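Long-range contacts in phosphonate monoester hydrolase (Ruegeria pomeroyi, PDB 4UPK), which belongs to the sulfatase family, within the alkaline phosphatase-like clan of alpha/beta enzymes: residues V57-L62 against A317-T322; Y76-N80 against S431-L435; T214-D219 against H323-V327; V363-Y368 against V459-R463; N408-R413 against T533-D538. One frame throughout, in Å; residues are numbered along the deposited sequence.

Interaction 1 (V57-L62 against A317-T322); sequences VELPHL and ATEVDT
Asp321 is the centre of this contact. It sits on helix 303-333, and its CA lies 5.6 Å from the CA of Leu59. Its chi1 is t and chi2 is 86°, so the carboxylate reaches the start of helix 60-67. There Asp321 OD2 accepts from His61 N at 2.9 Å, and Asp321 OD1 accepts from Leu62 N at 2.9 Å. Val57 and Glu58 are extended, and at Leu59 (-130/58) the chain turns into the helix that starts at Pro60. Leu59 is the N-cap residue, and its side chain cannot bind the first free amides. Asp321 meets them from another helix, a buried carboxylate bound at a helix N-terminus within the alpha/beta fold. Thr318, chi1 m, lies one turn earlier. Its OG1 donates to Glu58 O at 2.6 Å and touches Val57 CG2 at 3.3 Å. Tyr256 also bonds to Thr318 OG1. His61, chi1 m, has its ring edge near Asp321, with CD2 3.4 Å from Asp321 OD2. Leu59 CD2 packs on Ala317 CB at 4.1 Å.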
# COMPACT_ATOMS: atom_id res chain seq x y z
N VAL A 57 4.95 -29.63 -42.41
CA VAL A 57 5.84 -28.64 -41.81
C VAL A 57 7.03 -29.32 -41.10
O VAL A 57 6.88 -30.35 -40.45
CB VAL A 57 5.06 -27.60 -40.92
CG1 VAL A 57 4.38 -28.27 -39.72
CG2 VAL A 57 5.96 -26.44 -40.48
N GLU A 58 8.23 -28.72 -41.24
CA GLU A 58 9.44 -29.21 -40.61
C GLU A 58 9.65 -28.52 -39.30
O GLU A 58 9.86 -27.31 -39.28
CB GLU A 58 10.68 -29.01 -41.52
CG GLU A 58 10.55 -29.53 -42.95
CD GLU A 58 10.19 -30.99 -43.11
OE1 GLU A 58 10.83 -31.84 -42.46
OE2 GLU A 58 9.27 -31.29 -43.92
N LEU A 59 9.58 -29.28 -38.19
CA LEU A 59 9.81 -28.77 -36.83
C LEU A 59 10.83 -29.70 -36.12
O LEU A 59 10.51 -30.25 -35.05
CB LEU A 59 8.49 -28.63 -36.04
CG LEU A 59 7.40 -27.71 -36.63
CD1 LEU A 59 6.12 -27.78 -35.80
CD2 LEU A 59 7.88 -26.24 -36.73
N PRO A 60 12.05 -29.90 -36.67
CA PRO A 60 12.98 -30.87 -36.08
C PRO A 60 13.44 -30.64 -34.66
O PRO A 60 13.63 -31.62 -33.95
CB PRO A 60 14.16 -30.86 -37.06
CG PRO A 60 14.09 -29.54 -37.71
CD PRO A 60 12.63 -29.34 -37.91
N HIS A 61 13.67 -29.38 -34.25
CA HIS A 61 14.17 -29.08 -32.91
C HIS A 61 13.12 -29.28 -31.84
O HIS A 61 13.43 -29.86 -30.80
CB HIS A 61 14.86 -27.71 -32.85
CG HIS A 61 16.09 -27.66 -33.68
ND1 HIS A 61 17.24 -28.30 -33.28
CD2 HIS A 61 16.32 -27.05 -34.86
CE1 HIS A 61 18.14 -28.04 -34.22
NE2 HIS A 61 17.62 -27.29 -35.19
N LEU A 62 11.87 -28.89 -32.13
CA LEU A 62 10.71 -29.11 -31.25
C LEU A 62 10.38 -30.61 -31.16
O LEU A 62 10.04 -31.11 -30.09
CB LEU A 62 9.50 -28.29 -31.72
CG LEU A 62 9.61 -26.76 -31.56
CD1 LEU A 62 8.62 -26.03 -32.44
CD2 LEU A 62 9.45 -26.33 -30.11
N ALA A 317 6.81 -20.84 -38.56
CA ALA A 317 6.91 -21.88 -37.52
C ALA A 317 8.25 -22.65 -37.70
O ALA A 317 8.96 -22.84 -36.72
CB ALA A 317 5.74 -22.83 -37.60
N THR A 318 8.63 -23.00 -38.94
CA THR A 318 9.92 -23.64 -39.23
C THR A 318 11.10 -22.70 -38.82
O THR A 318 12.05 -23.17 -38.19
CB THR A 318 9.93 -24.20 -40.69
OG1 THR A 318 9.02 -25.30 -40.74
CG2 THR A 318 11.33 -24.68 -41.16
N GLU A 319 11.02 -21.38 -39.10
CA GLU A 319 12.05 -20.44 -38.70
C GLU A 319 12.13 -20.31 -37.16
O GLU A 319 13.23 -20.24 -36.62
CB GLU A 319 11.87 -19.08 -39.38
CG GLU A 319 13.05 -18.13 -39.12
CD GLU A 319 12.75 -16.67 -39.41
OE1 GLU A 319 11.55 -16.31 -39.47
OE2 GLU A 319 13.71 -15.88 -39.61
N VAL A 320 11.00 -20.38 -36.45
CA VAL A 320 10.99 -20.37 -34.97
C VAL A 320 11.73 -21.62 -34.48
O VAL A 320 12.58 -21.53 -33.59
CB VAL A 320 9.54 -20.25 -34.41
CG1 VAL A 320 9.43 -20.74 -32.97
CG2 VAL A 320 9.03 -18.82 -34.55
N ASP A 321 11.41 -22.78 -35.09
CA ASP A 321 12.05 -24.05 -34.81
C ASP A 321 13.58 -23.98 -34.92
O ASP A 321 14.23 -24.42 -34.00
CB ASP A 321 11.51 -25.15 -35.71
CG ASP A 321 11.95 -26.51 -35.23
OD1 ASP A 321 11.27 -27.07 -34.36
OD2 ASP A 321 13.04 -26.96 -35.65
N THR A 322 14.14 -23.47 -36.05
CA THR A 322 15.61 -23.35 -36.28
C THR A 322 16.28 -22.55 -35.16
O THR A 322 17.33 -22.96 -34.69
CB THR A 322 15.91 -22.71 -37.66
OG1 THR A 322 15.19 -23.39 -38.70
CG2 THR A 322 17.40 -22.67 -37.99

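Interaction 2 (Y76-N80 against S431-L435); sequences YSVTN and SFSEL
Residues 76-80 leave strand 70-76 and run beside strand 431-435, with end-to-end directions 10° apart. Val78 CA is nearest Ser433 CA, at 4.0 Å, and Thr79 CA nearest Glu434 CA, at 4.7 Å. Val78 breaks the extended path with phi/psi of -85/-9. Val78 O accepts from Glu434 N at 2.8 Å. Ser433 is an m rotamer, and its OG donates to Ser77 O at 2.7 Å. Thr79, chi1 t, sends OG1 to Glu434 O at 2.9 Å. The bond from Asn80 N to the same Glu434 O is weak, at 3.4 Å. The segment 76-80 thus lies along the outermost strand, within this chain, of the four-stranded antiparallel sheet, and joins that sheet to the mixed sheet of the alpha/beta fold. Ser77, chi1 t, turns its OG back to Thr79 O at 2.7 Å, and Ser85 is a further partner. Glu434 is m, then t. Its OE2 and Val78 O each accept from one water at 2.8 Å, and OE2 is also bound by Met96 N. Asn80 has an off-rotamer chi1 of -104°, and its ND2 goes to Ala367 O. Leu435, t then p, lays CD1 3.5 Å from Asn80 CB. Tyr76, chi1 m, brings CD1 to 3.9 Å from Ser431 OG, which is a p rotamer and bonds to Arg463.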
# COMPACT_ATOMS: atom_id res chain seq x y z
N TYR A 76 -5.03 -27.48 -23.58
CA TYR A 76 -5.88 -26.39 -24.06
C TYR A 76 -5.69 -25.11 -23.31
O TYR A 76 -5.53 -25.12 -22.09
CB TYR A 76 -7.37 -26.82 -24.01
CG TYR A 76 -7.70 -27.96 -24.95
CD1 TYR A 76 -7.45 -29.28 -24.60
CD2 TYR A 76 -8.25 -27.71 -26.21
CE1 TYR A 76 -7.65 -30.32 -25.52
CE2 TYR A 76 -8.49 -28.75 -27.11
CZ TYR A 76 -8.19 -30.06 -26.75
OH TYR A 76 -8.44 -31.11 -27.60
N SER A 77 -5.73 -23.98 -24.04
CA SER A 77 -5.71 -22.65 -23.45
C SER A 77 -7.06 -22.49 -22.69
O SER A 77 -8.08 -22.95 -23.21
CB SER A 77 -5.59 -21.60 -24.55
OG SER A 77 -5.59 -20.31 -23.96
N VAL A 78 -7.08 -21.91 -21.47
CA VAL A 78 -8.31 -21.74 -20.70
C VAL A 78 -9.05 -20.46 -21.09
O VAL A 78 -10.17 -20.22 -20.64
CB VAL A 78 -8.15 -21.89 -19.16
CG1 VAL A 78 -7.39 -23.15 -18.80
CG2 VAL A 78 -7.50 -20.65 -18.53
N THR A 79 -8.41 -19.62 -21.90
CA THR A 79 -9.03 -18.38 -22.35
C THR A 79 -8.39 -17.82 -23.58
O THR A 79 -7.33 -18.27 -23.96
CB THR A 79 -9.28 -17.36 -21.21
OG1 THR A 79 -10.12 -16.31 -21.69
CG2 THR A 79 -8.01 -16.81 -20.64
N ASN A 80 -9.04 -16.82 -24.17
CA ASN A 80 -8.58 -16.13 -25.36
C ASN A 80 -9.12 -14.68 -25.40
O ASN A 80 -10.15 -14.37 -24.76
CB ASN A 80 -9.04 -16.91 -26.60
CG ASN A 80 -7.95 -17.69 -27.25
OD1 ASN A 80 -6.87 -17.16 -27.51
ND2 ASN A 80 -8.23 -18.92 -27.61
N SER A 431 -11.81 -30.43 -19.95
CA SER A 431 -11.08 -29.16 -19.94
C SER A 431 -12.09 -28.02 -20.06
O SER A 431 -13.23 -28.20 -20.50
CB SER A 431 -9.99 -29.12 -21.03
OG SER A 431 -10.56 -29.11 -22.33
N PHE A 432 -11.69 -26.85 -19.61
CA PHE A 432 -12.56 -25.69 -19.57
C PHE A 432 -11.88 -24.43 -20.16
O PHE A 432 -10.77 -24.06 -19.76
CB PHE A 432 -12.99 -25.48 -18.09
CG PHE A 432 -13.90 -24.31 -17.84
CD1 PHE A 432 -15.28 -24.45 -17.96
CD2 PHE A 432 -13.39 -23.08 -17.44
CE1 PHE A 432 -16.13 -23.39 -17.70
CE2 PHE A 432 -14.24 -22.02 -17.17
CZ PHE A 432 -15.60 -22.18 -17.31
N SER A 433 -12.59 -23.74 -21.06
CA SER A 433 -12.12 -22.49 -21.67
C SER A 433 -13.19 -21.41 -21.60
O SER A 433 -14.37 -21.71 -21.52
CB SER A 433 -11.69 -22.71 -23.12
OG SER A 433 -10.67 -23.69 -23.19
N GLU A 434 -12.77 -20.15 -21.62
CA GLU A 434 -13.65 -18.99 -21.57
C GLU A 434 -13.28 -17.96 -22.65
O GLU A 434 -12.12 -17.88 -23.08
CB GLU A 434 -13.58 -18.31 -20.19
CG GLU A 434 -14.20 -19.10 -19.06
CD GLU A 434 -14.12 -18.37 -17.74
OE1 GLU A 434 -14.98 -17.50 -17.48
OE2 GLU A 434 -13.11 -18.55 -17.03
N LEU A 435 -14.26 -17.16 -23.05
CA LEU A 435 -14.06 -16.08 -24.03
C LEU A 435 -14.99 -14.96 -23.64
O LEU A 435 -15.96 -15.18 -22.92
CB LEU A 435 -14.36 -16.60 -25.47
CG LEU A 435 -13.91 -15.74 -26.66
CD1 LEU A 435 -12.41 -15.86 -26.90
CD2 LEU A 435 -14.65 -16.16 -27.93
O HOH W 1 -8.79 -25.80 -21.31
O HOH W 2 -10.65 -19.64 -17.96

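Interaction 3 (T214-D219 against H323-V327); sequences TAFLTD and HIGRV
Helices 214-219 and 323-327 run almost parallel, at 8°, with their axes 10.0 Å apart at closest approach. Thr218 and His323 are nearest, CA to CA 6.3 Å. The polar groups are met across the gap and within each helix. Asp219, chi1 m, pairs with Arg326 in a salt bridge. Arg326 NH2 donates to Asp219 OD1 at 2.7 Å. Arg326 NH1 gives a second, weak bond to the same Asp219 OD1 at 3.0 Å. NH1 has a better partner in its own helix, as Arg326 NH1 donates to His323 ND1 at 2.8 Å. His323 ND1 is therefore an acceptor here. Arg326 reaches these groups with chi angles m, t, p and -156°. Thr218, chi1 m, gives its OG1 proton to Thr214 O at 2.7 Å, one turn back. Tyr239 OH also bonds to Thr218 OG1. The same OG1 lies 3.2 Å from His323 CB. His323, chi1 m, lays one ring face over Ala215. The Ala215 CA is 3.7 Å from the ring centroid, a CH-pi contact. Thr214 CG2 meets His323 CD2 at 3.7 Å. Thr218 CG2 packs on Val327 CG2 at 4.0 Å. The pair packs on the mixed sheet of the alpha/beta fold: Val327 touches Leu237 of strand 234-239 and Leu37 of strand 35-41, and Leu217 of helix 213-224 also rests on Leu237.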
# COMPACT_ATOMS: atom_id res chain seq x y z
N THR A 214 12.32 -13.05 -35.27
CA THR A 214 12.65 -14.35 -34.66
C THR A 214 14.14 -14.47 -34.35
O THR A 214 14.49 -14.83 -33.23
CB THR A 214 12.15 -15.51 -35.55
OG1 THR A 214 10.74 -15.37 -35.74
CG2 THR A 214 12.49 -16.89 -34.97
N ALA A 215 15.01 -14.20 -35.37
CA ALA A 215 16.48 -14.28 -35.28
C ALA A 215 17.02 -13.28 -34.26
O ALA A 215 17.84 -13.64 -33.42
CB ALA A 215 17.11 -14.01 -36.65
N PHE A 216 16.54 -12.04 -34.34
CA PHE A 216 16.94 -10.95 -33.45
C PHE A 216 16.68 -11.26 -31.98
O PHE A 216 17.58 -11.03 -31.16
CB PHE A 216 16.31 -9.61 -33.89
CG PHE A 216 16.62 -8.46 -32.97
CD1 PHE A 216 17.82 -7.76 -33.09
CD2 PHE A 216 15.76 -8.14 -31.92
CE1 PHE A 216 18.14 -6.73 -32.19
CE2 PHE A 216 16.09 -7.12 -31.02
CZ PHE A 216 17.26 -6.41 -31.17
N LEU A 217 15.48 -11.78 -31.64
CA LEU A 217 15.14 -12.11 -30.24
C LEU A 217 16.03 -13.22 -29.69
O LEU A 217 16.52 -13.11 -28.57
CB LEU A 217 13.64 -12.45 -30.07
CG LEU A 217 13.11 -12.60 -28.64
CD1 LEU A 217 13.31 -11.33 -27.79
CD2 LEU A 217 11.68 -12.97 -28.66
N THR A 218 16.28 -14.25 -30.50
CA THR A 218 17.17 -15.38 -30.21
C THR A 218 18.59 -14.86 -29.99
O THR A 218 19.27 -15.30 -29.05
CB THR A 218 17.13 -16.42 -31.34
OG1 THR A 218 15.76 -16.68 -31.67
CG2 THR A 218 17.83 -17.73 -30.96
N ASP A 219 19.04 -13.92 -30.85
CA ASP A 219 20.35 -13.29 -30.71
C ASP A 219 20.47 -12.52 -29.39
O ASP A 219 21.49 -12.63 -28.74
CB ASP A 219 20.65 -12.37 -31.91
CG ASP A 219 20.92 -13.07 -33.24
OD1 ASP A 219 21.13 -14.31 -33.23
OD2 ASP A 219 20.89 -12.40 -34.27
N HIS A 323 15.67 -21.43 -34.75
CA HIS A 323 16.19 -20.59 -33.68
C HIS A 323 16.09 -21.21 -32.28
O HIS A 323 16.96 -20.95 -31.46
CB HIS A 323 15.66 -19.15 -33.77
CG HIS A 323 16.23 -18.42 -34.94
ND1 HIS A 323 17.52 -17.94 -34.91
CD2 HIS A 323 15.71 -18.21 -36.17
CE1 HIS A 323 17.74 -17.42 -36.11
NE2 HIS A 323 16.68 -17.56 -36.90
N ILE A 324 15.08 -22.06 -32.02
CA ILE A 324 14.91 -22.79 -30.75
C ILE A 324 16.03 -23.84 -30.61
O ILE A 324 16.51 -24.07 -29.51
CB ILE A 324 13.45 -23.36 -30.55
CG1 ILE A 324 12.49 -22.22 -30.18
CG2 ILE A 324 13.38 -24.50 -29.47
CD1 ILE A 324 11.00 -22.59 -30.11
N GLY A 325 16.48 -24.41 -31.74
CA GLY A 325 17.61 -25.33 -31.78
C GLY A 325 18.90 -24.70 -31.28
O GLY A 325 19.70 -25.35 -30.61
N ARG A 326 19.10 -23.41 -31.56
CA ARG A 326 20.25 -22.61 -31.10
C ARG A 326 20.19 -22.40 -29.59
O ARG A 326 21.24 -22.36 -28.97
CB ARG A 326 20.27 -21.24 -31.79
CG ARG A 326 20.54 -21.24 -33.29
CD ARG A 326 20.25 -19.85 -33.85
NE ARG A 326 21.26 -18.89 -33.42
CZ ARG A 326 21.08 -17.57 -33.34
NH1 ARG A 326 19.91 -17.03 -33.66
NH2 ARG A 326 22.08 -16.79 -32.95
N VAL A 327 18.98 -22.21 -29.02
CA VAL A 327 18.72 -22.04 -27.58
C VAL A 327 19.08 -23.36 -26.85
O VAL A 327 19.78 -23.33 -25.85
CB VAL A 327 17.27 -21.56 -27.29
CG1 VAL A 327 17.00 -21.49 -25.79
CG2 VAL A 327 17.00 -20.20 -27.95

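Interaction 4 (V363-Y368 against V459-R463); sequences VYDAAY and VAILR
Ile461 lays its CD1 against both Val363 and Tyr368. Its chi1 is m, and chi2 lies between wells at 144°. Ile461 CD1 is 4.0 Å from Val363 CB and 3.7 Å from Tyr368 CZ. Val363, chi1 m, also meets Val459, two residues earlier on the strand, with its CG1 3.9 Å from Val459 CG1. Residues 459-463 are extended, so Val459, Ile461 and Arg463 all point toward the loop. Ala460 points away. The loop 363-368 has a 3-10 turn at 365-367, where Tyr368 N bonds to Asp365 O at 2.8 Å. The CA atoms of Val363 and Ile461 are 7.1 Å apart, and those of Asp365 and Arg463 are 9.1 Å apart. Arg463 crosses this wider gap with chi1 m and chi2 and chi3 t. Its NE donates to Asp365 OD1 at 2.9 Å in a salt bridge. Asp365 is an m rotamer. A water bridges the pair: it donates to Asp365 OD1 and to Val363 O, each at 2.7 Å, and accepts from Arg463 NH2 at 2.8 Å. Tyr368, chi1 m, sets CG 3.3 Å from Arg463 NH2, while its OH bonds to Thr362 O. Arg463 NH1 turns to Ser431 and Ser433 on the neighbouring strand. A loop from the larger mixed sheet is thus packed on one face of the small antiparallel sheet, the small second sheet characteristic of the sulfatase fold.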
# COMPACT_ATOMS: atom_id res chain seq x y z
N VAL A 363 -14.98 -20.58 -30.75
CA VAL A 363 -15.20 -21.65 -29.77
C VAL A 363 -14.65 -23.01 -30.22
O VAL A 363 -14.72 -23.97 -29.44
CB VAL A 363 -16.69 -21.72 -29.33
CG1 VAL A 363 -17.15 -20.41 -28.69
CG2 VAL A 363 -17.61 -22.10 -30.50
N TYR A 364 -14.13 -23.12 -31.46
CA TYR A 364 -13.57 -24.38 -31.96
C TYR A 364 -12.19 -24.65 -31.37
O TYR A 364 -11.44 -23.71 -31.10
CB TYR A 364 -13.57 -24.47 -33.50
CG TYR A 364 -14.95 -24.48 -34.12
CD1 TYR A 364 -15.92 -25.40 -33.70
CD2 TYR A 364 -15.30 -23.58 -35.13
CE1 TYR A 364 -17.19 -25.42 -34.26
CE2 TYR A 364 -16.56 -23.61 -35.72
CZ TYR A 364 -17.50 -24.54 -35.28
OH TYR A 364 -18.76 -24.56 -35.84
N ASP A 365 -11.89 -25.95 -31.17
CA ASP A 365 -10.66 -26.47 -30.57
C ASP A 365 -9.35 -25.92 -31.14
O ASP A 365 -8.44 -25.65 -30.36
CB ASP A 365 -10.66 -28.01 -30.52
CG ASP A 365 -11.65 -28.62 -29.53
OD1 ASP A 365 -12.19 -27.86 -28.67
OD2 ASP A 365 -11.85 -29.84 -29.57
N ALA A 366 -9.27 -25.73 -32.48
CA ALA A 366 -8.07 -25.21 -33.15
C ALA A 366 -7.60 -23.85 -32.57
O ALA A 366 -6.40 -23.57 -32.59
CB ALA A 366 -8.29 -25.13 -34.66
N ALA A 367 -8.53 -23.06 -31.99
CA ALA A 367 -8.22 -21.77 -31.36
C ALA A 367 -7.59 -21.92 -29.95
O ALA A 367 -7.02 -20.95 -29.44
CB ALA A 367 -9.49 -20.93 -31.28
N TYR A 368 -7.69 -23.13 -29.32
CA TYR A 368 -7.25 -23.41 -27.94
C TYR A 368 -6.26 -24.52 -27.80
O TYR A 368 -5.42 -24.44 -26.92
CB TYR A 368 -8.46 -23.70 -27.00
CG TYR A 368 -9.51 -22.61 -27.01
CD1 TYR A 368 -10.52 -22.60 -27.96
CD2 TYR A 368 -9.52 -21.61 -26.04
CE1 TYR A 368 -11.47 -21.58 -28.00
CE2 TYR A 368 -10.48 -20.59 -26.06
CZ TYR A 368 -11.44 -20.58 -27.06
OH TYR A 368 -12.40 -19.59 -27.13
N VAL A 459 -18.47 -16.32 -22.63
CA VAL A 459 -18.70 -17.59 -23.30
C VAL A 459 -17.87 -18.61 -22.50
O VAL A 459 -16.79 -18.27 -21.99
CB VAL A 459 -18.28 -17.57 -24.79
CG1 VAL A 459 -18.83 -18.79 -25.52
CG2 VAL A 459 -18.73 -16.29 -25.50
N ALA A 460 -18.40 -19.83 -22.34
CA ALA A 460 -17.72 -20.92 -21.66
C ALA A 460 -17.79 -22.19 -22.50
O ALA A 460 -18.80 -22.42 -23.18
CB ALA A 460 -18.32 -21.14 -20.29
N ILE A 461 -16.67 -22.96 -22.52
CA ILE A 461 -16.51 -24.22 -23.28
C ILE A 461 -16.10 -25.35 -22.31
O ILE A 461 -15.18 -25.18 -21.52
CB ILE A 461 -15.46 -24.07 -24.44
CG1 ILE A 461 -15.78 -22.86 -25.38
CG2 ILE A 461 -15.29 -25.38 -25.23
CD1 ILE A 461 -14.59 -22.13 -25.93
N LEU A 462 -16.79 -26.51 -22.38
CA LEU A 462 -16.45 -27.69 -21.58
C LEU A 462 -16.17 -28.86 -22.53
O LEU A 462 -17.06 -29.25 -23.28
CB LEU A 462 -17.54 -28.04 -20.53
CG LEU A 462 -17.14 -29.13 -19.52
CD1 LEU A 462 -17.56 -28.76 -18.12
CD2 LEU A 462 -17.72 -30.50 -19.91
N ARG A 463 -14.95 -29.39 -22.52
CA ARG A 463 -14.54 -30.49 -23.39
C ARG A 463 -14.53 -31.78 -22.61
O ARG A 463 -13.63 -32.02 -21.81
CB ARG A 463 -13.18 -30.25 -24.05
CG ARG A 463 -13.15 -29.00 -24.92
CD ARG A 463 -11.77 -28.69 -25.40
NE ARG A 463 -11.69 -27.31 -25.89
CZ ARG A 463 -11.33 -26.27 -25.14
NH1 ARG A 463 -10.97 -26.45 -23.87
NH2 ARG A 463 -11.32 -25.05 -25.66
O HOH W 3 -12.91 -25.39 -27.99

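Interaction 5 (N408-R413 against T533-D538); sequences NAVDGR and TQRRYD
The chain's last residues, ending at Asp538, are held against loop 408-413 by side-chain bonds to backbone, and beyond Thr533 the tail has no regular structure. Asn408 and Arg536 are nearest, CA to CA 5.4 Å. Asn408, chi1 m, works like a backbone partner. Its ND2 donates to Gln534 O at 2.8 Å, and its OD1 accepts from Arg536 N at 3.0 Å. Arg536 is extended, with chi1 to chi3 all t. Its NH1 donates to Asn408 O at 3.2 Å and to Asp411 OD1 at 2.8 Å, and NH2 reaches Asp411 OD1 at 3.0 Å. The Arg536-Asp411 pair is a salt bridge. Asp411 OD2 is held by Asn97 and Tyr94. Tyr537, chi1 m, donates from OH to Asp411 O at 2.7 Å. Arg413 CG lies over its ring, 3.6 Å from the centroid, a CH-pi contact, while the Arg413 guanidinium pairs with Asp426. The contact ties the tail after strand 530-533 to the loop between helices 394-402 and 416-419, and Arg536 packs on Ser455 of the second subunit.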
# COMPACT_ATOMS: atom_id res chain seq x y z
N ASN A 408 -2.94 -20.33 -3.02
CA ASN A 408 -4.29 -20.91 -3.11
C ASN A 408 -5.10 -20.28 -4.27
O ASN A 408 -5.98 -20.95 -4.82
CB ASN A 408 -5.05 -20.76 -1.79
CG ASN A 408 -4.71 -21.79 -0.74
OD1 ASN A 408 -4.04 -22.81 -0.99
ND2 ASN A 408 -5.22 -21.58 0.47
N ALA A 409 -4.77 -19.03 -4.67
CA ALA A 409 -5.40 -18.32 -5.80
C ALA A 409 -5.25 -19.11 -7.13
O ALA A 409 -6.09 -18.98 -8.01
CB ALA A 409 -4.78 -16.94 -5.95
N VAL A 410 -4.18 -19.92 -7.25
CA VAL A 410 -3.89 -20.72 -8.44
C VAL A 410 -4.91 -21.86 -8.60
O VAL A 410 -5.01 -22.75 -7.75
CB VAL A 410 -2.40 -21.18 -8.48
CG1 VAL A 410 -2.13 -22.16 -9.62
CG2 VAL A 410 -1.45 -19.99 -8.57
N ASP A 411 -5.67 -21.79 -9.70
CA ASP A 411 -6.69 -22.79 -10.08
C ASP A 411 -6.07 -24.04 -10.70
O ASP A 411 -6.66 -25.12 -10.61
CB ASP A 411 -7.69 -22.18 -11.08
CG ASP A 411 -8.54 -21.05 -10.52
OD1 ASP A 411 -9.10 -21.22 -9.41
OD2 ASP A 411 -8.70 -20.03 -11.21
N GLY A 412 -4.91 -23.87 -11.35
CA GLY A 412 -4.17 -24.95 -12.00
C GLY A 412 -3.52 -25.90 -11.03
O GLY A 412 -3.33 -25.58 -9.86
N ARG A 413 -3.17 -27.08 -11.53
CA ARG A 413 -2.54 -28.14 -10.76
C ARG A 413 -1.22 -28.56 -11.42
O ARG A 413 -1.13 -28.62 -12.65
CB ARG A 413 -3.48 -29.35 -10.63
CG ARG A 413 -4.70 -29.08 -9.74
CD ARG A 413 -5.61 -30.29 -9.62
NE ARG A 413 -4.94 -31.45 -9.02
CZ ARG A 413 -5.49 -32.66 -8.93
NH1 ARG A 413 -6.72 -32.87 -9.37
NH2 ARG A 413 -4.81 -33.66 -8.41
N THR A 533 -4.53 -20.76 7.55
CA THR A 533 -4.80 -21.16 6.15
C THR A 533 -4.84 -22.67 5.91
O THR A 533 -4.16 -23.42 6.61
CB THR A 533 -3.92 -20.40 5.16
OG1 THR A 533 -4.48 -20.52 3.85
CG2 THR A 533 -2.45 -20.86 5.17
N GLN A 534 -5.65 -23.09 4.92
CA GLN A 534 -5.82 -24.46 4.47
C GLN A 534 -5.33 -24.53 3.02
O GLN A 534 -5.71 -23.69 2.21
CB GLN A 534 -7.31 -24.88 4.57
CG GLN A 534 -7.61 -26.35 4.26
CD GLN A 534 -6.89 -27.34 5.17
OE1 GLN A 534 -7.12 -27.39 6.39
NE2 GLN A 534 -6.04 -28.16 4.59
N ARG A 535 -4.45 -25.50 2.72
CA ARG A 535 -3.86 -25.76 1.41
C ARG A 535 -4.95 -26.22 0.43
O ARG A 535 -5.73 -27.11 0.78
CB ARG A 535 -2.77 -26.84 1.55
CG ARG A 535 -1.87 -27.00 0.35
CD ARG A 535 -0.52 -27.58 0.75
NE ARG A 535 -0.43 -29.02 0.53
CZ ARG A 535 0.47 -29.60 -0.27
NH1 ARG A 535 1.35 -28.87 -0.94
NH2 ARG A 535 0.48 -30.92 -0.42
N ARG A 536 -5.02 -25.59 -0.76
CA ARG A 536 -6.06 -25.88 -1.76
C ARG A 536 -5.92 -27.25 -2.39
O ARG A 536 -6.91 -28.00 -2.50
CB ARG A 536 -6.10 -24.79 -2.86
CG ARG A 536 -7.31 -24.90 -3.77
CD ARG A 536 -7.24 -23.91 -4.91
NE ARG A 536 -8.24 -24.19 -5.95
CZ ARG A 536 -8.60 -23.33 -6.89
NH1 ARG A 536 -8.06 -22.12 -6.93
NH2 ARG A 536 -9.52 -23.67 -7.79
N TYR A 537 -4.70 -27.55 -2.84
CA TYR A 537 -4.41 -28.78 -3.53
C TYR A 537 -3.66 -29.84 -2.76
O TYR A 537 -2.53 -29.66 -2.30
CB TYR A 537 -3.90 -28.52 -4.94
CG TYR A 537 -4.95 -27.93 -5.86
CD1 TYR A 537 -6.11 -28.63 -6.17
CD2 TYR A 537 -4.74 -26.70 -6.49
CE1 TYR A 537 -7.04 -28.13 -7.08
CE2 TYR A 537 -5.67 -26.18 -7.40
CZ TYR A 537 -6.81 -26.91 -7.70
OH TYR A 537 -7.75 -26.42 -8.57
N ASP A 538 -4.41 -30.93 -2.58
CA ASP A 538 -4.23 -32.23 -1.95
C ASP A 538 -2.80 -32.67 -1.64
O ASP A 538 -1.91 -32.50 -2.50
CB ASP A 538 -4.96 -33.28 -2.81
CG ASP A 538 -6.00 -32.66 -3.74
OD1 ASP A 538 -6.95 -32.00 -3.22
OD2 ASP A 538 -5.83 -32.74 -4.98
OXT ASP A 538 -2.61 -33.26 -0.55

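Interactions 1 and 3 share helix 303-333 and touch, with centres 11 Å apart. Interaction 1 fixes one side of that helix to the start of helix 60-67, and interaction 3 fixes it to helix 213-224. Interactions 2 and 4 form a second cluster, with centres 6 Å apart, joined by the neighbouring strands 431-436 and 458-463 of the antiparallel sheet. The two clusters lie about 26 to 31 Å apart between centres. Interaction 5 stands off, 19 Å from interaction 2 and 36 Å from interaction 1. Along the chain, interaction 3 is nested inside the loop closed by interaction 2, whereas interactions 2, 4 and 5 cross. C-terminal segments are thereby tied back to earlier parts of the chain.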